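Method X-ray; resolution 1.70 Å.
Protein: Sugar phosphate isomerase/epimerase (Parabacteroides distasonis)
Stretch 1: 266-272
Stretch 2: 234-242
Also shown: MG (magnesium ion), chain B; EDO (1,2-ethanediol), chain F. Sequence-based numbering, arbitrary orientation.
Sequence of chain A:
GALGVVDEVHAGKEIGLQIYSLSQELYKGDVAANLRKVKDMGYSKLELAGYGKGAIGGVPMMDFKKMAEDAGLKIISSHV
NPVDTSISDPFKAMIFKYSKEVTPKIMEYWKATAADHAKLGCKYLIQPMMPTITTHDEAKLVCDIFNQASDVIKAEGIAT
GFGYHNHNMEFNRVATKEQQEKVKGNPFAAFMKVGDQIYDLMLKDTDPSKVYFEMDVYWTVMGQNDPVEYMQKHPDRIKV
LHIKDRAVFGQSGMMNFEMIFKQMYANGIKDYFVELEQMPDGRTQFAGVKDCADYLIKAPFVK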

# COMPACT_ATOMS: atom_id res chain seq x y z
N ALA A 266 5.79 -16.97 9.92
CA ALA A 266 5.69 -18.30 9.32
C ALA A 266 5.84 -18.22 7.78
O ALA A 266 6.48 -19.06 7.14
CB ALA A 266 4.37 -18.98 9.67
N ASN A 267 5.24 -17.20 7.20
CA ASN A 267 5.31 -17.01 5.76
C ASN A 267 6.62 -16.44 5.25
O ASN A 267 6.88 -16.47 4.04
CB ASN A 267 4.21 -16.07 5.29
CG ASN A 267 2.89 -16.77 5.07
OD1 ASN A 267 2.57 -17.73 5.75
ND2 ASN A 267 2.10 -16.24 4.14
N GLY A 268 7.44 -15.92 6.14
CA GLY A 268 8.69 -15.27 5.74
C GLY A 268 8.52 -13.89 5.12
O GLY A 268 9.39 -13.43 4.37
N ILE A 269 7.42 -13.22 5.44
CA ILE A 269 7.19 -11.84 4.99
C ILE A 269 8.21 -10.93 5.72
O ILE A 269 8.27 -10.91 6.93
CB ILE A 269 5.73 -11.42 5.21
CG1 ILE A 269 4.80 -12.19 4.26
CG2 ILE A 269 5.58 -9.91 4.98
CD1 ILE A 269 3.33 -12.01 4.54
N LYS A 270 8.99 -10.19 4.95
CA LYS A 270 10.11 -9.38 5.45
C LYS A 270 9.82 -7.88 5.55
O LYS A 270 10.71 -7.12 5.93
CB LYS A 270 11.27 -9.51 4.48
N ASP A 271 8.65 -7.42 5.15
CA ASP A 271 8.38 -6.00 5.23
C ASP A 271 6.95 -5.73 5.62
O ASP A 271 6.04 -6.35 5.09
CB ASP A 271 8.68 -5.35 3.87
CG ASP A 271 10.18 -5.36 3.55
OD1 ASP A 271 10.92 -4.69 4.31
OD2 ASP A 271 10.57 -6.01 2.57
N TYR A 272 6.77 -4.81 6.57
CA TYR A 272 5.47 -4.30 6.89
C TYR A 272 5.56 -2.82 7.18
O TYR A 272 6.63 -2.29 7.53
CB TYR A 272 4.81 -5.05 8.06
CG TYR A 272 5.42 -4.77 9.42
CD1 TYR A 272 5.05 -3.69 10.19
CD2 TYR A 272 6.38 -5.62 9.94
CE1 TYR A 272 5.60 -3.45 11.44
CE2 TYR A 272 6.94 -5.36 11.18
CZ TYR A 272 6.52 -4.28 11.93
OH TYR A 272 7.07 -4.02 13.18
MG MG B . -3.38 0.52 3.93
C1 EDO F . 9.25 -3.44 8.93
O1 EDO F . 9.20 -3.40 7.49
C2 EDO F . 9.78 -4.78 9.41
O2 EDO F . 11.12 -4.88 8.96
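Stretch 2, residues 234-242: HPDRIKVLH

Ile269 is the apolar centre of the contact. Its CA-to-CB bond points toward stretch 2, and its side chain, with chi1 m and chi2 t, is buried. CD1 of Ile269 lies 4.2 Å from CG2 of Ile238 and 4.3 Å from CD2 of Leu241. CD1 of Ile269 is also 3.5 Å from the backbone O of Ile238. CG2 of Ile269 approaches the backbone O of Lys239 at 3.5 Å and CA of Val240 at 4.1 Å. One isoleucine therefore covers the strand from Ile238 to Leu241.

Stretch 2 begins as loop, with His234 just past the end of a helix. The O of His234 accepts hydrogen bonds from N of Arg237 at 3.0 Å and from N of Ile238 at 3.3 Å, which closes a turn. From Ile238 to His242 the chain is a strand, with phi/psi of -111/-15 at Lys239 departing from the extended form. Stretch 1 leaves its own helix at Gly268, whose positive phi belongs to a Schellman motif. It then runs alongside stretch 2 in the same direction. The register pairs Asn267 with Pro235, Ile269 with Lys239, Asp271 with Val240 and Tyr272 with Leu241. The CA atoms draw together along the way, from 6.1 Å between Asn267 and Pro235 to 4.6 Å between Tyr272 and Leu241.

That last pair forms a parallel beta bridge. Both side chains lie on the same face of the sheet, so CB of Tyr272 meets CB of Leu241 at 4.2 Å. The end of the tyrosine leads away from stretch 2, and 1,2-ethanediol C1 lies over one ring face. N of Leu241 donates a hydrogen bond to O of Asp271 at 3.2 Å. It is the only direct hydrogen bond between the stretches. CA-H...O contacts support it: CA of Val240 lies 3.5 Å from O of Asp271, and CA of Tyr272 lies 3.3 Å from O of Leu241.

Water completes the polar edge. Water 2 donates to O of Lys239 at 2.7 Å and accepts from N of Lys270 at 3.1 Å. The Lys270 side chain is not modelled beyond CB. Near the start of the contact, the CA-to-CB bond of Asn267 points toward stretch 2, and its ND2 is 3.6 Å from CA of Pro235. Water 1 accepts from ND2 of Asn267 at 2.8 Å and donates to O of Pro235 at 2.8 Å and O of Ile238 at 2.6 Å. It thus ties the asparagine to the turn at Pro235 and to the first residue of the strand, Ile238.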

# COMPACT_ATOMS: atom_id res chain seq x y z
N HIS A 234 -2.38 -18.17 0.15
CA HIS A 234 -1.57 -17.54 -0.90
C HIS A 234 -0.23 -17.02 -0.41
O HIS A 234 0.13 -15.85 -0.66
CB HIS A 234 -2.40 -16.39 -1.54
CG HIS A 234 -3.72 -16.83 -2.10
ND1 HIS A 234 -3.83 -17.47 -3.32
CD2 HIS A 234 -4.98 -16.79 -1.59
CE1 HIS A 234 -5.10 -17.80 -3.53
NE2 HIS A 234 -5.82 -17.37 -2.52
N PRO A 235 0.57 -17.89 0.23
CA PRO A 235 1.86 -17.47 0.79
C PRO A 235 2.84 -17.05 -0.29
O PRO A 235 3.77 -16.32 -0.01
CB PRO A 235 2.38 -18.75 1.48
CG PRO A 235 1.69 -19.85 0.85
CD PRO A 235 0.34 -19.34 0.42
N ASP A 236 2.61 -17.48 -1.52
CA ASP A 236 3.43 -17.10 -2.67
C ASP A 236 3.12 -15.70 -3.24
O ASP A 236 3.91 -15.18 -4.05
CB ASP A 236 3.29 -18.14 -3.81
CG ASP A 236 1.82 -18.38 -4.28
OD1 ASP A 236 0.83 -18.40 -3.46
OD2 ASP A 236 1.66 -18.64 -5.51
N ARG A 237 1.98 -15.12 -2.87
CA ARG A 237 1.51 -13.88 -3.49
C ARG A 237 1.54 -12.67 -2.57
O ARG A 237 1.67 -11.55 -3.03
CB ARG A 237 0.06 -14.07 -3.95
CG ARG A 237 -0.17 -15.29 -4.83
CD ARG A 237 0.73 -15.32 -6.07
NE ARG A 237 0.72 -14.11 -6.89
CZ ARG A 237 -0.23 -13.77 -7.75
NH1 ARG A 237 -1.32 -14.49 -7.91
NH2 ARG A 237 -0.10 -12.66 -8.46
N ILE A 238 1.36 -12.89 -1.27
CA ILE A 238 1.27 -11.76 -0.32
C ILE A 238 2.64 -11.55 0.29
O ILE A 238 3.08 -12.37 1.09
CB ILE A 238 0.21 -12.02 0.76
CG1 ILE A 238 -1.18 -12.15 0.10
CG2 ILE A 238 0.30 -10.90 1.80
CD1 ILE A 238 -2.25 -12.86 0.96
N LYS A 239 3.33 -10.48 -0.12
CA LYS A 239 4.74 -10.28 0.19
C LYS A 239 5.04 -9.14 1.15
O LYS A 239 6.16 -9.05 1.64
CB LYS A 239 5.49 -10.01 -1.09
CG LYS A 239 5.37 -11.15 -2.09
CD LYS A 239 6.48 -12.13 -1.98
CE LYS A 239 6.38 -13.24 -3.08
NZ LYS A 239 6.17 -12.70 -4.49
N VAL A 240 4.07 -8.26 1.37
CA VAL A 240 4.23 -7.10 2.25
C VAL A 240 2.91 -6.92 2.99
O VAL A 240 1.89 -7.27 2.46
CB VAL A 240 4.54 -5.81 1.43
CG1 VAL A 240 4.84 -4.62 2.35
CG2 VAL A 240 5.73 -6.04 0.44
N LEU A 241 2.92 -6.40 4.23
CA LEU A 241 1.67 -6.08 4.91
C LEU A 241 1.53 -4.61 5.30
O LEU A 241 2.50 -3.92 5.54
CB LEU A 241 1.50 -6.88 6.23
CG LEU A 241 1.51 -8.41 6.19
CD1 LEU A 241 1.29 -8.97 7.58
CD2 LEU A 241 0.42 -8.88 5.22
N HIS A 242 0.29 -4.13 5.34
CA HIS A 242 -0.05 -2.98 6.15
C HIS A 242 -0.63 -3.47 7.45
O HIS A 242 -1.55 -4.30 7.46
CB HIS A 242 -1.07 -2.07 5.47
CG HIS A 242 -0.44 -1.05 4.57
ND1 HIS A 242 -1.17 0.01 4.05
CD2 HIS A 242 0.81 -0.95 4.07
CE1 HIS A 242 -0.35 0.74 3.31
NE2 HIS A 242 0.85 0.18 3.30
O HOH W 1 3.51 -14.70 2.22
O HOH W 2 8.50 -10.42 1.85
O HOH W 3 -5.28 1.41 3.61
O HOH W 4 -2.79 2.48 2.73